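Local atomic coordinates of type II secretion pathway related protein (Escherichia coli, PDB entry 3SOL), a protein that is the pilotin of the type II secretion system, a lipoprotein that probably binds the secretin and helps bring it to the outer membrane. Residues Asp28-Ile42 and Asn82-Ala94. Numbering follows the deposited sequence.
Sequences DLPDEQSILNVANRI and NRRLVPFIGELLA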
loop_
_atom_site.group_PDB
_atom_site.type_symbol
_atom_site.label_atom_id
_atom_site.label_comp_id
_atom_site.label_asym_id
_atom_site.label_seq_id
_atom_site.Cartn_x
_atom_site.Cartn_y
_atom_site.Cartn_z
ATOM N N ASP A 28 -7.567 -7.896 -9.177
ATOM C CA ASP A 28 -8.813 -7.270 -8.769
ATOM C C ASP A 28 -8.594 -5.920 -8.136
ATOM O O ASP A 28 -9.540 -5.133 -8.007
ATOM C CB ASP A 28 -9.578 -8.172 -7.788
ATOM C CG ASP A 28 -8.732 -8.612 -6.600
ATOM O OD1 ASP A 28 -7.547 -9.025 -6.779
ATOM O OD2 ASP A 28 -9.272 -8.571 -5.470
ATOM N N LEU A 29 -7.368 -5.637 -7.722
ATOM C CA LEU A 29 -7.093 -4.384 -7.011
ATOM C C LEU A 29 -7.012 -3.186 -7.961
ATOM O O LEU A 29 -6.580 -3.331 -9.103
ATOM C CB LEU A 29 -5.818 -4.533 -6.168
ATOM C CG LEU A 29 -5.949 -5.618 -5.112
ATOM C CD1 LEU A 29 -4.655 -5.770 -4.301
ATOM C CD2 LEU A 29 -7.185 -5.358 -4.199
ATOM N N PRO A 30 -7.464 -1.991 -7.508
ATOM C CA PRO A 30 -7.440 -0.830 -8.398
ATOM C C PRO A 30 -6.033 -0.384 -8.769
ATOM O O PRO A 30 -5.062 -0.858 -8.196
ATOM C CB PRO A 30 -8.138 0.280 -7.589
ATOM C CG PRO A 30 -8.591 -0.334 -6.328
ATOM C CD PRO A 30 -8.020 -1.681 -6.182
ATOM N N ASP A 31 -5.944 0.549 -9.708
ATOM C CA ASP A 31 -4.652 1.038 -10.181
ATOM C C ASP A 31 -3.989 1.962 -9.147
ATOM O O ASP A 31 -4.616 2.341 -8.148
ATOM C CB ASP A 31 -4.771 1.719 -11.561
ATOM C CG ASP A 31 -5.769 2.881 -11.586
ATOM O OD1 ASP A 31 -5.849 3.660 -10.607
ATOM O OD2 ASP A 31 -6.460 3.042 -12.619
ATOM N N GLU A 32 -2.721 2.298 -9.393
ATOM C CA GLU A 32 -1.926 3.094 -8.446
ATOM C C GLU A 32 -2.578 4.441 -8.152
ATOM O O GLU A 32 -2.597 4.882 -6.998
ATOM C CB GLU A 32 -0.497 3.323 -8.968
ATOM C CG GLU A 32 0.380 4.120 -7.978
ATOM C CD GLU A 32 1.666 4.680 -8.589
ATOM O OE1 GLU A 32 2.755 4.418 -8.027
ATOM O OE2 GLU A 32 1.586 5.396 -9.612
ATOM N N GLN A 33 -3.094 5.105 -9.185
ATOM C CA GLN A 33 -3.771 6.379 -8.998
ATOM C C GLN A 33 -4.971 6.222 -8.075
ATOM O O GLN A 33 -5.184 7.040 -7.180
ATOM C CB GLN A 33 -4.246 6.963 -10.330
ATOM C CG GLN A 33 -4.841 8.357 -10.201
ATOM C CD GLN A 33 -5.466 8.880 -11.495
ATOM O OE1 GLN A 33 -5.572 8.153 -12.492
ATOM N NE2 GLN A 33 -5.891 10.141 -11.478
ATOM N N SER A 34 -5.769 5.186 -8.311
ATOM C CA SER A 34 -6.926 4.927 -7.456
ATOM C C SER A 34 -6.511 4.648 -6.012
ATOM O O SER A 34 -7.108 5.176 -5.074
ATOM C CB SER A 34 -7.748 3.766 -8.001
ATOM O OG SER A 34 -8.388 4.172 -9.199
ATOM N N ILE A 35 -5.472 3.840 -5.850
ATOM C CA ILE A 35 -4.958 3.479 -4.518
ATOM C C ILE A 35 -4.482 4.726 -3.776
ATOM O O ILE A 35 -4.805 4.937 -2.600
ATOM C CB ILE A 35 -3.795 2.445 -4.628
ATOM C CG1 ILE A 35 -4.332 1.113 -5.182
ATOM C CG2 ILE A 35 -3.105 2.244 -3.271
ATOM C CD1 ILE A 35 -3.244 0.158 -5.713
ATOM N N LEU A 36 -3.747 5.575 -4.477
ATOM C CA LEU A 36 -3.270 6.832 -3.878
ATOM C C LEU A 36 -4.417 7.777 -3.511
ATOM O O LEU A 36 -4.376 8.417 -2.448
ATOM C CB LEU A 36 -2.243 7.503 -4.799
ATOM C CG LEU A 36 -0.883 6.800 -4.835
ATOM C CD1 LEU A 36 -0.012 7.342 -5.955
ATOM C CD2 LEU A 36 -0.177 6.968 -3.482
ATOM N N ASN A 37 -5.440 7.855 -4.368
ATOM C CA ASN A 37 -6.638 8.667 -4.091
ATOM C C ASN A 37 -7.324 8.204 -2.818
ATOM O O ASN A 37 -7.764 9.018 -2.013
ATOM C CB ASN A 37 -7.673 8.578 -5.224
ATOM C CG ASN A 37 -7.235 9.287 -6.503
ATOM O OD1 ASN A 37 -6.283 10.070 -6.508
ATOM N ND2 ASN A 37 -7.936 8.999 -7.608
ATOM N N VAL A 38 -7.434 6.890 -2.669
ATOM C CA VAL A 38 -8.072 6.286 -1.512
ATOM C C VAL A 38 -7.226 6.497 -0.251
ATOM O O VAL A 38 -7.765 6.799 0.815
ATOM C CB VAL A 38 -8.347 4.792 -1.752
ATOM C CG1 VAL A 38 -8.820 4.110 -0.469
ATOM C CG2 VAL A 38 -9.378 4.622 -2.867
ATOM N N ALA A 39 -5.909 6.373 -0.378
ATOM C CA ALA A 39 -4.996 6.697 0.726
ATOM C C ALA A 39 -5.110 8.165 1.144
ATOM O O ALA A 39 -5.061 8.476 2.333
ATOM C CB ALA A 39 -3.554 6.364 0.344
ATOM N N ASN A 40 -5.261 9.060 0.166
ATOM C CA ASN A 40 -5.446 10.491 0.424
ATOM C C ASN A 40 -6.789 10.755 1.102
ATOM O O ASN A 40 -6.870 11.541 2.054
ATOM C CB ASN A 40 -5.339 11.295 -0.883
ATOM C CG ASN A 40 -5.324 12.814 -0.659
ATOM O OD1 ASN A 40 -4.733 13.317 0.296
ATOM N ND2 ASN A 40 -5.972 13.543 -1.555
ATOM N N ARG A 41 -7.838 10.102 0.608
ATOM C CA ARG A 41 -9.145 10.147 1.250
ATOM C C ARG A 41 -9.037 9.693 2.714
ATOM O O ARG A 41 -9.418 10.426 3.633
ATOM C CB ARG A 41 -10.144 9.273 0.481
ATOM C CG ARG A 41 -11.556 9.291 1.060
ATOM C CD ARG A 41 -12.550 8.449 0.250
ATOM N NE ARG A 41 -12.200 7.026 0.177
ATOM C CZ ARG A 41 -12.316 6.145 1.175
ATOM N NH1 ARG A 41 -12.754 6.517 2.377
ATOM N NH2 ARG A 41 -11.976 4.874 0.972
ATOM N N ILE A 42 -8.505 8.489 2.916
ATOM C CA ILE A 42 -8.326 7.912 4.259
ATOM C C ILE A 42 -7.587 8.864 5.208
ATOM O O ILE A 42 -8.081 9.147 6.298
ATOM C CB ILE A 42 -7.582 6.559 4.204
ATOM C CG1 ILE A 42 -8.492 5.462 3.635
ATOM C CG2 ILE A 42 -7.108 6.146 5.592
ATOM C CD1 ILE A 42 -7.779 4.172 3.383
ATOM N N ASN A 82 -1.865 -10.566 1.730
ATOM C CA ASN A 82 -3.277 -10.869 1.427
ATOM C C ASN A 82 -4.138 -10.906 2.681
ATOM O O ASN A 82 -5.274 -10.420 2.668
ATOM C CB ASN A 82 -3.447 -12.186 0.629
ATOM C CG ASN A 82 -3.229 -12.022 -0.861
ATOM O OD1 ASN A 82 -3.564 -10.984 -1.438
ATOM N ND2 ASN A 82 -2.720 -13.071 -1.518
ATOM N N ARG A 83 -3.595 -11.470 3.766
ATOM C CA ARG A 83 -4.289 -11.485 5.048
ATOM C C ARG A 83 -4.395 -10.095 5.673
ATOM O O ARG A 83 -5.477 -9.667 6.118
ATOM C CB ARG A 83 -3.575 -12.450 6.007
ATOM C CG ARG A 83 -4.239 -12.570 7.354
ATOM C CD ARG A 83 -3.448 -13.478 8.282
ATOM N NE ARG A 83 -4.083 -13.571 9.600
ATOM C CZ ARG A 83 -4.618 -14.676 10.127
ATOM N NH1 ARG A 83 -4.602 -15.835 9.468
ATOM N NH2 ARG A 83 -5.157 -14.628 11.339
ATOM N N ARG A 84 -3.274 -9.388 5.723
ATOM C CA ARG A 84 -3.193 -8.129 6.463
ATOM C C ARG A 84 -3.916 -6.956 5.794
ATOM O O ARG A 84 -4.424 -6.079 6.494
ATOM C CB ARG A 84 -1.730 -7.765 6.691
ATOM C CG ARG A 84 -1.021 -8.772 7.585
ATOM C CD ARG A 84 -0.613 -8.191 8.921
ATOM N NE ARG A 84 -0.002 -9.199 9.802
ATOM C CZ ARG A 84 1.151 -9.834 9.553
ATOM N NH1 ARG A 84 1.855 -9.579 8.447
ATOM N NH2 ARG A 84 1.612 -10.739 10.420
ATOM N N LEU A 85 -3.990 -6.951 4.462
ATOM C CA LEU A 85 -4.567 -5.815 3.730
ATOM C C LEU A 85 -6.102 -5.884 3.565
ATOM O O LEU A 85 -6.701 -5.029 2.905
ATOM C CB LEU A 85 -3.884 -5.658 2.371
ATOM C CG LEU A 85 -2.449 -5.126 2.412
ATOM C CD1 LEU A 85 -1.803 -5.186 1.035
ATOM C CD2 LEU A 85 -2.456 -3.697 2.892
ATOM N N VAL A 86 -6.739 -6.868 4.185
ATOM C CA VAL A 86 -8.169 -7.073 4.004
ATOM C C VAL A 86 -8.949 -5.777 4.250
ATOM O O VAL A 86 -9.760 -5.384 3.411
ATOM C CB VAL A 86 -8.700 -8.270 4.866
ATOM C CG1 VAL A 86 -10.219 -8.290 4.899
ATOM C CG2 VAL A 86 -8.171 -9.595 4.318
ATOM N N PRO A 87 -8.692 -5.088 5.380
ATOM C CA PRO A 87 -9.377 -3.809 5.605
ATOM C C PRO A 87 -9.150 -2.730 4.526
ATOM O O PRO A 87 -10.117 -2.127 4.049
ATOM C CB PRO A 87 -8.812 -3.350 6.959
ATOM C CG PRO A 87 -8.426 -4.611 7.640
ATOM C CD PRO A 87 -7.898 -5.493 6.555
ATOM N N PHE A 88 -7.895 -2.479 4.158
ATOM C CA PHE A 88 -7.580 -1.470 3.134
ATOM C C PHE A 88 -8.191 -1.835 1.783
ATOM O O PHE A 88 -8.747 -0.979 1.096
ATOM C CB PHE A 88 -6.069 -1.286 2.988
ATOM C CG PHE A 88 -5.669 -0.191 2.019
ATOM C CD1 PHE A 88 -6.039 1.134 2.248
ATOM C CD2 PHE A 88 -4.892 -0.480 0.902
ATOM C CE1 PHE A 88 -5.665 2.156 1.360
ATOM C CE2 PHE A 88 -4.507 0.534 0.013
ATOM C CZ PHE A 88 -4.901 1.859 0.249
ATOM N N ILE A 89 -8.098 -3.107 1.405
ATOM C CA ILE A 89 -8.671 -3.581 0.133
ATOM C C ILE A 89 -10.192 -3.357 0.101
ATOM O O ILE A 89 -10.751 -3.056 -0.949
ATOM C CB ILE A 89 -8.323 -5.065 -0.123
ATOM C CG1 ILE A 89 -6.805 -5.224 -0.323
ATOM C CG2 ILE A 89 -9.091 -5.611 -1.324
ATOM C CD1 ILE A 89 -6.317 -6.668 -0.379
ATOM N N GLY A 90 -10.848 -3.485 1.254
ATOM C CA GLY A 90 -12.279 -3.134 1.392
ATOM C C GLY A 90 -12.597 -1.676 1.084
ATOM O O GLY A 90 -13.635 -1.369 0.496
ATOM N N GLU A 91 -11.702 -0.778 1.495
ATOM C CA GLU A 91 -11.806 0.642 1.146
ATOM C C GLU A 91 -11.518 0.882 -0.341
ATOM O O GLU A 91 -12.164 1.719 -0.986
ATOM C CB GLU A 91 -10.845 1.473 2.002
ATOM C CG GLU A 91 -11.200 1.480 3.484
ATOM C CD GLU A 91 -12.553 2.128 3.755
ATOM O OE1 GLU A 91 -12.673 3.358 3.557
ATOM O OE2 GLU A 91 -13.493 1.399 4.156
ATOM N N LEU A 92 -10.548 0.141 -0.870
ATOM C CA LEU A 92 -10.166 0.235 -2.276
ATOM C C LEU A 92 -11.311 -0.150 -3.202
ATOM O O LEU A 92 -11.586 0.549 -4.176
ATOM C CB LEU A 92 -8.958 -0.670 -2.572
ATOM C CG LEU A 92 -7.596 -0.210 -2.052
ATOM C CD1 LEU A 92 -6.501 -1.206 -2.447
ATOM C CD2 LEU A 92 -7.267 1.182 -2.566
ATOM N N LEU A 93 -11.969 -1.266 -2.892
ATOM C CA LEU A 93 -13.017 -1.813 -3.752
ATOM C C LEU A 93 -14.398 -1.203 -3.456
ATOM O O LEU A 93 -15.323 -1.352 -4.261
ATOM C CB LEU A 93 -13.054 -3.352 -3.643
ATOM C CG LEU A 93 -11.788 -4.111 -4.091
ATOM C CD1 LEU A 93 -11.902 -5.614 -3.848
ATOM C CD2 LEU A 93 -11.474 -3.837 -5.554
ATOM N N ALA A 94 -14.526 -0.499 -2.327
ATOM C CA ALA A 94 -15.806 0.089 -1.911
ATOM C C ALA A 94 -16.376 1.020 -2.976
ATOM O O ALA A 94 -17.555 0.913 -3.328
ATOM C CB ALA A 94 -15.650 0.849 -0.587
ATOM O OXT ALA A 94 -15.674 1.898 -3.497
#
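Leu-92 enters the angle between helix 32-42 and the loop leading into it. Its CB lies 3.8 Å from Pro-30 CG; Leu-92 CG sits over one face of the Phe-88 ring, offset toward the rim. Beyond the branch, CD1 touches Pro-30 CD and Ile-35 CG1, while CD2 reaches the helix backbone at Ile-35 CA (3.8 Å) and meets Val-38 CB. One turn earlier on the same helix comes Phe-88. With CG anti to the backbone N (chi1 -176°), its ring extends to helix 32-42, where Ile-42 CD1 lies at the ring edge, 3.6 Å from CE1, and Ile-35 CG2 also meets the edge, near CE2 and CZ. Ile-13 of helix 5-23 touches this ring too. With Phe-88 shortened to an alanine, a gap would probably open beside Ile-35 and Ile-42, and Leu-92 CG would lose the ring face beneath it. One residue back from Pro-30, Leu-29 CD2 presses tightly on Ile-89 CG2 at 3.5 Å. At the other end, Arg-41 NH2 donates to Glu-91 OE1 (3.1 Å, 159°) in a salt bridge; the oxygen lies in the guanidinium plane, but the donor comes from above the carboxylate plane, and NH1 adds a weak bond to the same OE1. In this helical PulS/OutS-family part of the pilotin, the 105° helix crossing thus probably rests on the fit of aliphatic groups and ring more than on the ion pair at its margin.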